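Local coordinates for putative acyl-[acyl-carrier-protein] desaturase DesA2 (Mycobacterium tuberculosis, PDB 1ZA0) that probably introduces double bonds into acyl chains carried by acyl carrier protein, as a homodimeric di-iron desaturase of mycobacterial fatty acid synthesis, at residues D67-I71 and K235-V239; E70-L75 and G226-Y232; A113-Y117 and E175-L181; V164-L169 and A242-G246. All coordinates share one frame; numbering follows the deposited sequence.

Contact 1. Residues D67-I71 and K235-V239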
loop_
_atom_site.group_PDB
_atom_site.type_symbol
_atom_site.label_atom_id
_atom_site.label_comp_id
_atom_site.label_asym_id
_atom_site.label_seq_id
_atom_site.Cartn_x
_atom_site.Cartn_y
_atom_site.Cartn_z
ATOM N N ASP A 67 -0.468 -8.432 -12.817
ATOM C CA ASP A 67 -0.875 -7.066 -12.970
ATOM C C ASP A 67 -0.943 -6.378 -11.603
ATOM O O ASP A 67 -0.459 -5.252 -11.441
ATOM C CB ASP A 67 -2.259 -6.937 -13.604
ATOM C CG ASP A 67 -2.303 -7.294 -15.112
ATOM O OD1 ASP A 67 -1.236 -7.473 -15.748
ATOM O OD2 ASP A 67 -3.411 -7.399 -15.692
ATOM N N ALA A 68 -1.596 -7.033 -10.638
ATOM C CA ALA A 68 -1.718 -6.495 -9.261
ATOM C C ALA A 68 -0.311 -6.224 -8.658
ATOM O O ALA A 68 -0.084 -5.183 -8.015
ATOM C CB ALA A 68 -2.490 -7.424 -8.408
ATOM N N CYS A 69 0.613 -7.142 -8.883
ATOM C CA CYS A 69 1.953 -6.995 -8.344
ATOM C C CYS A 69 2.730 -5.811 -9.002
ATOM O O CYS A 69 3.502 -5.166 -8.352
ATOM C CB CYS A 69 2.771 -8.269 -8.496
ATOM S SG CYS A 69 2.259 -9.612 -7.414
ATOM N N GLU A 70 2.551 -5.620 -10.294
ATOM C CA GLU A 70 3.190 -4.527 -11.023
ATOM C C GLU A 70 2.668 -3.198 -10.568
ATOM O O GLU A 70 3.446 -2.278 -10.374
ATOM C CB GLU A 70 3.018 -4.663 -12.534
ATOM C CG GLU A 70 3.687 -5.912 -13.044
ATOM C CD GLU A 70 3.569 -6.102 -14.537
ATOM O OE1 GLU A 70 2.482 -6.416 -15.074
ATOM O OE2 GLU A 70 4.633 -5.951 -15.169
ATOM N N ILE A 71 1.354 -3.115 -10.319
ATOM C CA ILE A 71 0.786 -1.892 -9.753
ATOM C C ILE A 71 1.388 -1.590 -8.400
ATOM O O ILE A 71 1.777 -0.448 -8.135
ATOM C CB ILE A 71 -0.766 -2.012 -9.656
ATOM C CG1 ILE A 71 -1.365 -2.037 -11.059
ATOM C CG2 ILE A 71 -1.357 -0.850 -8.760
ATOM C CD1 ILE A 71 -2.789 -2.642 -11.073
ATOM N N LYS A 235 -4.547 -3.144 -16.857
ATOM C CA LYS A 235 -4.192 -3.814 -15.597
ATOM C C LYS A 235 -5.160 -3.452 -14.475
ATOM O O LYS A 235 -5.642 -4.354 -13.770
ATOM C CB LYS A 235 -2.735 -3.510 -15.172
ATOM C CG LYS A 235 -1.724 -3.730 -16.292
ATOM C CD LYS A 235 -0.285 -3.691 -15.812
ATOM C CE LYS A 235 0.649 -3.893 -16.986
ATOM N NZ LYS A 235 1.390 -5.131 -16.849
ATOM N N LEU A 236 -5.475 -2.170 -14.338
ATOM C CA LEU A 236 -6.468 -1.731 -13.318
ATOM C C LEU A 236 -7.788 -2.415 -13.521
ATOM O O LEU A 236 -8.383 -2.860 -12.567
ATOM C CB LEU A 236 -6.705 -0.205 -13.272
ATOM C CG LEU A 236 -5.579 0.718 -12.811
ATOM C CD1 LEU A 236 -6.070 2.193 -12.631
ATOM C CD2 LEU A 236 -4.970 0.304 -11.565
ATOM N N GLN A 237 -8.254 -2.526 -14.774
ATOM C CA GLN A 237 -9.561 -3.159 -15.058
ATOM C C GLN A 237 -9.506 -4.656 -14.713
ATOM O O GLN A 237 -10.437 -5.246 -14.127
ATOM C CB GLN A 237 -9.933 -2.958 -16.549
ATOM C CG GLN A 237 -11.422 -3.222 -16.890
ATOM C CD GLN A 237 -12.373 -2.390 -16.048
ATOM O OE1 GLN A 237 -12.229 -1.163 -15.988
ATOM N NE2 GLN A 237 -13.324 -3.044 -15.369
ATOM N N ASN A 238 -8.376 -5.272 -15.027
ATOM C CA ASN A 238 -8.213 -6.682 -14.737
ATOM C C ASN A 238 -8.268 -6.935 -13.193
ATOM O O ASN A 238 -8.970 -7.791 -12.723
ATOM C CB ASN A 238 -6.883 -7.164 -15.330
ATOM C CG ASN A 238 -6.892 -8.633 -15.714
ATOM O OD1 ASN A 238 -7.931 -9.198 -16.075
ATOM N ND2 ASN A 238 -5.724 -9.260 -15.639
ATOM N N VAL A 239 -7.563 -6.121 -12.403
ATOM C CA VAL A 239 -7.552 -6.330 -10.941
ATOM C C VAL A 239 -8.916 -5.964 -10.363
ATOM O O VAL A 239 -9.339 -6.560 -9.427
ATOM C CB VAL A 239 -6.363 -5.629 -10.191
ATOM C CG1 VAL A 239 -5.016 -5.878 -10.870
ATOM C CG2 VAL A 239 -6.596 -4.193 -9.970
#
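K235 starts off with CG anti to its own carbonyl carbon (chi1 -50°), runs extended as far as CE and turns at the last bond, so its methylenes lie across the carboxylate of D67 and its ammonium arrives at E70. D67 has the same kind of first torsion, and the two side chains lie nearly perpendicular, D67 CG 3.8 Å from K235 CG. Together the three residues form a salt-bridge network. The bridge of K235 NZ to E70 OE1 is modelled implausibly short, so its exact length is doubtful, while D67 OD1 lies 3.7 Å from K235 NZ, a long bridge. The other oxygen of the aspartate is taken by N238: ND2 donates to D67 OD2 at 3.0 Å, coming from above the carboxylate plane by 39°.

Next to this polar row the helices 63-77 and 233-241 cross, the short segments making an angle of 122° at an axis separation of 9.4 Å. I71 and V239 reach toward each other tip to tip, I71 CD1 standing 3.9 Å from V239 CG1. The same I71 CD1 meets L236 CD2 at 3.7 Å, and V239 CG1 also lies against A68 CB. A68 in turn packs on F165 and L169 of helix 148-172, its neighbour in the ferritin-like bundle.

Y232 adds a cation-pi contact to the K235 ammonium. With two carboxylates also close by, that positive charge probably favours the ionised forms of D67 and E70, so charge pairing joins the helices along one side and methyl packing along the other.

Contact 2. Residues E70-L75 and G226-Y232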
loop_
_atom_site.group_PDB
_atom_site.type_symbol
_atom_site.label_atom_id
_atom_site.label_comp_id
_atom_site.label_asym_id
_atom_site.label_seq_id
_atom_site.Cartn_x
_atom_site.Cartn_y
_atom_site.Cartn_z
ATOM N N GLU A 70 2.551 -5.620 -10.294
ATOM C CA GLU A 70 3.190 -4.527 -11.023
ATOM C C GLU A 70 2.668 -3.198 -10.568
ATOM O O GLU A 70 3.446 -2.278 -10.374
ATOM C CB GLU A 70 3.018 -4.663 -12.534
ATOM C CG GLU A 70 3.687 -5.912 -13.044
ATOM C CD GLU A 70 3.569 -6.102 -14.537
ATOM O OE1 GLU A 70 2.482 -6.416 -15.074
ATOM O OE2 GLU A 70 4.633 -5.951 -15.169
ATOM N N ILE A 71 1.354 -3.115 -10.319
ATOM C CA ILE A 71 0.786 -1.892 -9.753
ATOM C C ILE A 71 1.388 -1.590 -8.400
ATOM O O ILE A 71 1.777 -0.448 -8.135
ATOM C CB ILE A 71 -0.766 -2.012 -9.656
ATOM C CG1 ILE A 71 -1.365 -2.037 -11.059
ATOM C CG2 ILE A 71 -1.357 -0.850 -8.760
ATOM C CD1 ILE A 71 -2.789 -2.642 -11.073
ATOM N N LEU A 72 1.538 -2.614 -7.539
ATOM C CA LEU A 72 2.108 -2.408 -6.195
ATOM C C LEU A 72 3.542 -1.916 -6.242
ATOM O O LEU A 72 3.990 -1.004 -5.472
ATOM C CB LEU A 72 2.084 -3.678 -5.342
ATOM C CG LEU A 72 0.827 -4.040 -4.606
ATOM C CD1 LEU A 72 0.961 -5.405 -3.874
ATOM C CD2 LEU A 72 0.437 -2.920 -3.688
ATOM N N LEU A 73 4.262 -2.547 -7.140
ATOM C CA LEU A 73 5.668 -2.246 -7.291
ATOM C C LEU A 73 5.874 -0.809 -7.734
ATOM O O LEU A 73 6.727 -0.053 -7.151
ATOM C CB LEU A 73 6.288 -3.230 -8.250
ATOM C CG LEU A 73 7.752 -2.911 -8.580
ATOM C CD1 LEU A 73 8.635 -2.906 -7.287
ATOM C CD2 LEU A 73 8.282 -3.840 -9.630
ATOM N N ILE A 74 5.064 -0.373 -8.705
ATOM C CA ILE A 74 5.180 0.996 -9.216
ATOM C C ILE A 74 4.885 1.990 -8.092
ATOM O O ILE A 74 5.581 2.987 -7.915
ATOM C CB ILE A 74 4.197 1.233 -10.405
ATOM C CG1 ILE A 74 4.576 0.419 -11.643
ATOM C CG2 ILE A 74 4.072 2.725 -10.773
ATOM C CD1 ILE A 74 5.749 0.941 -12.357
ATOM N N LEU A 75 3.830 1.729 -7.343
ATOM C CA LEU A 75 3.426 2.612 -6.234
ATOM C C LEU A 75 4.483 2.625 -5.119
ATOM O O LEU A 75 4.842 3.679 -4.567
ATOM C CB LEU A 75 2.087 2.165 -5.679
ATOM C CG LEU A 75 0.859 2.348 -6.586
ATOM C CD1 LEU A 75 -0.395 1.896 -5.892
ATOM C CD2 LEU A 75 0.749 3.842 -7.084
ATOM N N GLY A 226 -3.273 3.196 -8.302
ATOM C CA GLY A 226 -2.662 3.069 -9.632
ATOM C C GLY A 226 -3.378 3.841 -10.745
ATOM O O GLY A 226 -2.956 3.785 -11.898
ATOM N N ALA A 227 -4.448 4.544 -10.392
ATOM C CA ALA A 227 -5.190 5.468 -11.272
ATOM C C ALA A 227 -4.319 6.537 -11.993
ATOM O O ALA A 227 -4.674 7.006 -13.042
ATOM C CB ALA A 227 -6.266 6.169 -10.439
ATOM N N ASP A 228 -3.205 6.912 -11.371
ATOM C CA ASP A 228 -2.224 7.868 -11.901
ATOM C C ASP A 228 -1.134 7.210 -12.795
ATOM O O ASP A 228 -0.284 7.925 -13.350
ATOM C CB ASP A 228 -1.514 8.604 -10.726
ATOM C CG ASP A 228 -0.726 7.616 -9.757
ATOM O OD1 ASP A 228 -1.249 6.503 -9.379
ATOM O OD2 ASP A 228 0.434 7.871 -9.330
ATOM N N ILE A 229 -1.161 5.884 -12.958
ATOM C CA ILE A 229 -0.158 5.219 -13.774
ATOM C C ILE A 229 -0.557 5.229 -15.260
ATOM O O ILE A 229 -1.562 4.660 -15.677
ATOM C CB ILE A 229 0.168 3.767 -13.308
ATOM C CG1 ILE A 229 0.545 3.713 -11.807
ATOM C CG2 ILE A 229 1.321 3.181 -14.163
ATOM C CD1 ILE A 229 0.365 2.326 -11.209
ATOM N N GLU A 230 0.314 5.887 -16.024
ATOM C CA GLU A 230 0.295 5.972 -17.481
ATOM C C GLU A 230 0.169 4.580 -18.082
ATOM O O GLU A 230 1.041 3.749 -17.846
ATOM C CB GLU A 230 1.643 6.612 -17.941
ATOM C CG GLU A 230 1.735 6.947 -19.423
ATOM C CD GLU A 230 0.791 8.074 -19.740
ATOM O OE1 GLU A 230 -0.335 7.800 -20.233
ATOM O OE2 GLU A 230 1.174 9.228 -19.433
ATOM N N ALA A 231 -0.905 4.316 -18.816
ATOM C CA ALA A 231 -0.966 3.115 -19.647
ATOM C C ALA A 231 -1.218 1.832 -18.847
ATOM O O ALA A 231 -0.847 0.748 -19.282
ATOM C CB ALA A 231 0.347 2.960 -20.479
ATOM N N TYR A 232 -1.836 1.962 -17.675
ATOM C CA TYR A 232 -2.137 0.799 -16.839
ATOM C C TYR A 232 -3.648 0.542 -16.784
ATOM O O TYR A 232 -4.124 -0.270 -16.018
ATOM C CB TYR A 232 -1.517 0.988 -15.447
ATOM C CG TYR A 232 -0.181 0.292 -15.234
ATOM C CD1 TYR A 232 0.805 0.271 -16.216
ATOM C CD2 TYR A 232 0.099 -0.331 -14.020
ATOM C CE1 TYR A 232 2.047 -0.370 -15.984
ATOM C CE2 TYR A 232 1.320 -0.957 -13.776
ATOM C CZ TYR A 232 2.286 -0.991 -14.751
ATOM O OH TYR A 232 3.488 -1.604 -14.473
#
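I71 runs alongside Y232 in the reverse sense and meets the ring at its edge: I71 CG1 lies near the ring plane, 3.7 Å from Y232 CD2. I74 comes at the same tyrosine from the opposite direction and obliquely, putting its CG1 3.6 Å from Y232 OH. The hydroxyl end also rests beside the root of E70, whose CB is 3.7 Å from Y232 OH.

I229 packs beside the ring and uses both its branches. Its first torsion (chi1 -53°) sets CG2 over one face of the Y232 ring, toward the rim, and sends CG1 and CD1 to the helix, where I229 CD1 touches I74 CG2 at 3.8 Å.

The backbone that presents these groups is the loop between helices 208-221 and 233-241 of this ferritin-like desaturase, folded into two successive beta turns. A type I turn runs from G226 to I229, a type II turn from I229 to Y232, and Y232 is then the N-cap residue of helix 233-241. G226, at a positive phi of 92°, brings its bare CA to 4.2 Å from I71 CG2.

Further along helix 63-77, L75 forks over the first turn: L75 CD1 is 4.0 Å from G226 N, while CD2 crosses toward the carboxylate of D228. The side chain of L75 also touches Y158, and lies about 9 Å from the bound manganese ion.

Contact 3. Residues A113-Y117 and E175-L181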
loop_
_atom_site.group_PDB
_atom_site.type_symbol
_atom_site.label_atom_id
_atom_site.label_comp_id
_atom_site.label_asym_id
_atom_site.label_seq_id
_atom_site.Cartn_x
_atom_site.Cartn_y
_atom_site.Cartn_z
ATOM N N ALA A 113 11.314 -6.722 -2.196
ATOM C CA ALA A 113 10.793 -8.093 -2.200
ATOM C C ALA A 113 10.018 -8.341 -3.531
ATOM O O ALA A 113 10.250 -9.325 -4.216
ATOM C CB ALA A 113 9.860 -8.330 -1.063
ATOM N N LEU A 114 9.125 -7.424 -3.893
ATOM C CA LEU A 114 8.344 -7.600 -5.104
ATOM C C LEU A 114 9.205 -7.649 -6.359
ATOM O O LEU A 114 9.007 -8.491 -7.223
ATOM C CB LEU A 114 7.300 -6.507 -5.272
ATOM C CG LEU A 114 6.091 -6.500 -4.314
ATOM C CD1 LEU A 114 5.509 -5.084 -4.296
ATOM C CD2 LEU A 114 4.990 -7.472 -4.791
ATOM N N ARG A 115 10.116 -6.699 -6.482
ATOM C CA ARG A 115 10.990 -6.657 -7.653
ATOM C C ARG A 115 11.830 -7.912 -7.793
ATOM O O ARG A 115 11.866 -8.492 -8.876
ATOM C CB ARG A 115 11.899 -5.446 -7.616
ATOM C CG ARG A 115 12.750 -5.223 -8.848
ATOM C CD ARG A 115 13.540 -3.892 -8.825
ATOM N NE ARG A 115 12.667 -2.757 -9.009
ATOM C CZ ARG A 115 12.105 -2.428 -10.151
ATOM N NH1 ARG A 115 12.403 -3.066 -11.269
ATOM N NH2 ARG A 115 11.283 -1.397 -10.192
ATOM N N GLU A 116 12.486 -8.303 -6.708
ATOM C CA GLU A 116 13.343 -9.480 -6.685
ATOM C C GLU A 116 12.586 -10.778 -6.970
ATOM O O GLU A 116 13.055 -11.627 -7.765
ATOM C CB GLU A 116 14.164 -9.570 -5.412
ATOM C CG GLU A 116 15.216 -8.469 -5.399
ATOM C CD GLU A 116 16.124 -8.441 -4.167
ATOM O OE1 GLU A 116 16.003 -9.326 -3.303
ATOM O OE2 GLU A 116 16.919 -7.468 -4.088
ATOM N N TYR A 117 11.408 -10.926 -6.392
ATOM C CA TYR A 117 10.599 -12.081 -6.697
ATOM C C TYR A 117 10.357 -12.082 -8.204
ATOM O O TYR A 117 10.513 -13.101 -8.891
ATOM C CB TYR A 117 9.263 -12.051 -5.954
ATOM C CG TYR A 117 8.379 -13.224 -6.295
ATOM C CD1 TYR A 117 8.307 -14.329 -5.479
ATOM C CD2 TYR A 117 7.570 -13.178 -7.413
ATOM C CE1 TYR A 117 7.469 -15.445 -5.818
ATOM C CE2 TYR A 117 6.773 -14.224 -7.778
ATOM C CZ TYR A 117 6.742 -15.376 -6.995
ATOM O OH TYR A 117 5.863 -16.401 -7.372
ATOM N N GLU A 175 0.298 -19.772 -5.486
ATOM C CA GLU A 175 1.719 -19.948 -5.347
ATOM C C GLU A 175 2.159 -19.506 -3.930
ATOM O O GLU A 175 2.048 -18.323 -3.586
ATOM C CB GLU A 175 2.465 -19.161 -6.429
ATOM C CG GLU A 175 3.896 -19.696 -6.610
ATOM C CD GLU A 175 4.853 -19.258 -5.512
ATOM O OE1 GLU A 175 5.215 -18.036 -5.457
ATOM O OE2 GLU A 175 5.322 -20.116 -4.756
ATOM N N PRO A 176 2.593 -20.447 -3.110
ATOM C CA PRO A 176 2.836 -20.216 -1.692
ATOM C C PRO A 176 3.951 -19.203 -1.306
ATOM O O PRO A 176 3.730 -18.530 -0.328
ATOM C CB PRO A 176 3.212 -21.593 -1.193
ATOM C CG PRO A 176 3.898 -22.250 -2.469
ATOM C CD PRO A 176 2.851 -21.882 -3.482
ATOM N N ILE A 177 5.098 -19.177 -1.992
ATOM C CA ILE A 177 6.126 -18.155 -1.777
ATOM C C ILE A 177 5.549 -16.766 -1.929
ATOM O O ILE A 177 5.602 -15.996 -0.990
ATOM C CB ILE A 177 7.318 -18.339 -2.722
ATOM C CG1 ILE A 177 7.906 -19.756 -2.603
ATOM C CG2 ILE A 177 8.421 -17.324 -2.370
ATOM C CD1 ILE A 177 8.023 -20.183 -1.226
ATOM N N LEU A 178 4.915 -16.481 -3.064
ATOM C CA LEU A 178 4.295 -15.189 -3.320
ATOM C C LEU A 178 3.150 -14.848 -2.390
ATOM O O LEU A 178 3.005 -13.670 -1.954
ATOM C CB LEU A 178 3.900 -15.006 -4.754
ATOM C CG LEU A 178 3.389 -13.584 -5.162
ATOM C CD1 LEU A 178 4.385 -12.438 -5.125
ATOM C CD2 LEU A 178 2.765 -13.545 -6.563
ATOM N N ALA A 179 2.380 -15.871 -2.033
ATOM C CA ALA A 179 1.294 -15.691 -1.108
ATOM C C ALA A 179 1.866 -15.220 0.239
ATOM O O ALA A 179 1.330 -14.318 0.830
ATOM C CB ALA A 179 0.470 -16.965 -0.949
ATOM N N GLY A 180 2.932 -15.845 0.700
ATOM C CA GLY A 180 3.656 -15.461 1.890
ATOM C C GLY A 180 4.174 -14.031 1.886
ATOM O O GLY A 180 4.031 -13.287 2.865
ATOM N N LEU A 181 4.734 -13.654 0.763
ATOM C CA LEU A 181 5.283 -12.310 0.557
ATOM C C LEU A 181 4.196 -11.248 0.641
ATOM O O LEU A 181 4.317 -10.248 1.385
ATOM C CB LEU A 181 5.966 -12.265 -0.812
ATOM C CG LEU A 181 6.803 -11.006 -1.147
ATOM C CD1 LEU A 181 7.631 -11.344 -2.386
ATOM C CD2 LEU A 181 5.958 -9.854 -1.469
#
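L181 is the apolar centre, its two methyls spread against A113 and L114 where helices 95-121 and 176-206 of the four-helix bundle run almost antiparallel. The N-to-C directions of the short segments differ by 167°, with the axes 11.3 Å apart at closest. L181 CD1 sits 4.0 Å from A113 CB and also touches CB of Y117, while L181 CD2 meets L114 CD2 at 4.2 Å. L114 extends this core to L72 of helix 63-77, and its side chain is about 5 Å from that of H110, a predicted iron ligand.

One turn outward, Y117 spans the gap between the helices. Its CG is anti to the backbone N (chi1 178°), which sends the ring straight across to the start of the other helix. L178 comes in across the ring: its CD1 stands over the ring centre in a CH-pi contact, 4.0 Å from the centroid and 9° off the normal. I177 CG2 instead comes to the edge beside Y117 CE1.

At the polar edge the tyrosine hydroxyl finds the N-cap of helix 176-206. Y117 OH donates to E175 OE1 at 2.6 Å; the ring and carboxylate planes are nearly parallel, and the hydroxyl meets OE1 on its anti side, well out of the carboxylate plane. The same carboxylate caps the first turn, with I177 N bonded to E175 OE2 at 2.9 Å. E175 OE1 is thus gripped twice: L178 N donates to it at 2.9 Å from the face of the carboxylate opposite to that reached by Y117 OH.

Contact 4. Residues V164-L169 and A242-G246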
loop_
_atom_site.group_PDB
_atom_site.type_symbol
_atom_site.label_atom_id
_atom_site.label_comp_id
_atom_site.label_asym_id
_atom_site.label_seq_id
_atom_site.Cartn_x
_atom_site.Cartn_y
_atom_site.Cartn_z
ATOM N N VAL A 164 -6.322 -3.352 2.109
ATOM C CA VAL A 164 -7.401 -4.054 1.427
ATOM C C VAL A 164 -6.915 -4.730 0.103
ATOM O O VAL A 164 -7.120 -5.923 -0.126
ATOM C CB VAL A 164 -8.547 -3.099 1.155
ATOM C CG1 VAL A 164 -9.616 -3.728 0.284
ATOM C CG2 VAL A 164 -9.180 -2.627 2.535
ATOM N N PHE A 165 -6.219 -3.952 -0.717
ATOM C CA PHE A 165 -5.562 -4.462 -1.922
ATOM C C PHE A 165 -4.716 -5.687 -1.652
ATOM O O PHE A 165 -4.922 -6.708 -2.302
ATOM C CB PHE A 165 -4.760 -3.312 -2.573
ATOM C CG PHE A 165 -4.196 -3.602 -3.939
ATOM C CD1 PHE A 165 -4.687 -2.948 -5.060
ATOM C CD2 PHE A 165 -3.098 -4.479 -4.089
ATOM C CE1 PHE A 165 -4.130 -3.170 -6.351
ATOM C CE2 PHE A 165 -2.515 -4.682 -5.334
ATOM C CZ PHE A 165 -3.069 -4.036 -6.490
ATOM N N CYS A 166 -3.788 -5.630 -0.671
ATOM C CA CYS A 166 -2.857 -6.698 -0.472
ATOM C C CYS A 166 -3.507 -7.906 0.229
ATOM O O CYS A 166 -3.133 -9.067 -0.035
ATOM C CB CYS A 166 -1.634 -6.232 0.324
ATOM S SG CYS A 166 -0.617 -5.061 -0.576
ATOM N N ARG A 167 -4.453 -7.636 1.136
ATOM C CA ARG A 167 -5.245 -8.700 1.707
ATOM C C ARG A 167 -6.018 -9.502 0.614
ATOM O O ARG A 167 -5.975 -10.761 0.618
ATOM C CB ARG A 167 -6.208 -8.171 2.784
ATOM C CG ARG A 167 -7.012 -9.317 3.413
ATOM N N ASN A 168 -6.685 -8.780 -0.297
ATOM C CA ASN A 168 -7.520 -9.375 -1.293
ATOM C C ASN A 168 -6.622 -10.121 -2.256
ATOM O O ASN A 168 -6.980 -11.188 -2.777
ATOM C CB ASN A 168 -8.388 -8.341 -2.051
ATOM C CG ASN A 168 -9.465 -7.690 -1.161
ATOM O OD1 ASN A 168 -9.713 -8.155 -0.018
ATOM N ND2 ASN A 168 -10.133 -6.656 -1.704
ATOM N N LEU A 169 -5.478 -9.545 -2.564
ATOM C CA LEU A 169 -4.542 -10.205 -3.463
ATOM C C LEU A 169 -3.943 -11.465 -2.892
ATOM O O LEU A 169 -3.935 -12.487 -3.555
ATOM C CB LEU A 169 -3.440 -9.224 -3.874
ATOM C CG LEU A 169 -2.330 -9.769 -4.746
ATOM C CD1 LEU A 169 -2.751 -10.253 -6.122
ATOM C CD2 LEU A 169 -1.178 -8.734 -4.849
ATOM N N ALA A 242 -11.260 -9.084 -11.045
ATOM C CA ALA A 242 -10.958 -10.151 -10.090
ATOM C C ALA A 242 -11.440 -9.860 -8.678
ATOM O O ALA A 242 -11.330 -10.698 -7.815
ATOM C CB ALA A 242 -9.435 -10.431 -10.079
ATOM N N GLY A 243 -11.910 -8.648 -8.414
ATOM C CA GLY A 243 -12.345 -8.289 -7.076
ATOM C C GLY A 243 -11.162 -7.973 -6.134
ATOM O O GLY A 243 -11.354 -7.904 -4.926
ATOM N N ILE A 244 -9.946 -7.799 -6.652
ATOM C CA ILE A 244 -8.835 -7.430 -5.754
ATOM C C ILE A 244 -9.010 -5.969 -5.324
ATOM O O ILE A 244 -8.960 -5.653 -4.145
ATOM C CB ILE A 244 -7.488 -7.693 -6.467
ATOM C CG1 ILE A 244 -7.327 -9.223 -6.671
ATOM C CG2 ILE A 244 -6.299 -7.017 -5.806
ATOM C CD1 ILE A 244 -6.332 -9.566 -7.792
ATOM N N PHE A 245 -9.112 -5.070 -6.280
ATOM C CA PHE A 245 -9.342 -3.691 -5.915
ATOM C C PHE A 245 -9.973 -2.962 -7.046
ATOM O O PHE A 245 -9.569 -3.069 -8.197
ATOM C CB PHE A 245 -8.060 -2.997 -5.485
ATOM C CG PHE A 245 -8.276 -1.787 -4.628
ATOM C CD1 PHE A 245 -8.411 -1.902 -3.240
ATOM C CD2 PHE A 245 -8.390 -0.528 -5.201
ATOM C CE1 PHE A 245 -8.606 -0.789 -2.441
ATOM C CE2 PHE A 245 -8.567 0.622 -4.363
ATOM C CZ PHE A 245 -8.676 0.474 -2.997
ATOM N N GLY A 246 -10.982 -2.177 -6.697
ATOM C CA GLY A 246 -11.689 -1.331 -7.663
ATOM C C GLY A 246 -12.627 -0.366 -6.973
ATOM O O GLY A 246 -12.572 -0.209 -5.742
#
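I244 faces F165 and L169 of helix 148-172 just past a Schellman motif, in which G243, at positive phi, ends helix 233-241 and lets the chain turn along the ferritin-like bundle. I244 CB is the branch point. From there CG2, anti to the backbone N, stands over the centre of the F165 ring, 4.2 Å from the centroid and practically on the ring normal, a CH-pi contact. The same I244 CG2 is 3.8 Å from F165 O and 4.1 Å from L169 CB, so it is lodged between ring and helix backbone. CG1 takes the other direction (chi1 -67°) and ends in CD1, which meets L169 CD1 at 4.0 Å.

F245 comes next and sets its CB 3.4 Å from F165 CD1. The two rings sit obliquely, planes 44° apart. V164 CG1 approaches the edge of the F245 ring, 4.1 Å from CE1. Helix 247-260 also packs on this ring through L250 and L253, while F165 touches L72 of helix 63-77. The side chain of F165 is about 10 Å from the bound manganese ion.

The polar tie of the contact is made by N168. Its ND2 donates to I244 O at 2.9 Å, in a fairly straight bond of 164°, with the acceptor in the amide plane of N168 but the donor tilted from the plane of the carbonyl.

Helix 63-77 serves both contact 1 and contact 2, which share E70 and I71 and touch through L236 CD1 on the backbone of the G226 turn. Both are only partly buried, but contact 1 adds salt bridges to its methyl packing, whereas contact 2 has no hydrogen bond between its segments. Contact 3 is the most buried of the four, a bundle interface with a helix cap at one edge. Contact 4, also partly buried, is chiefly aromatic and aliphatic with one hydrogen bond from a side-chain amide; it adjoins contact 1 through a probable hydrogen bond from I244 N to V239 O and contact 2 through L72 on F165. Contacts 3 and 4 do not touch.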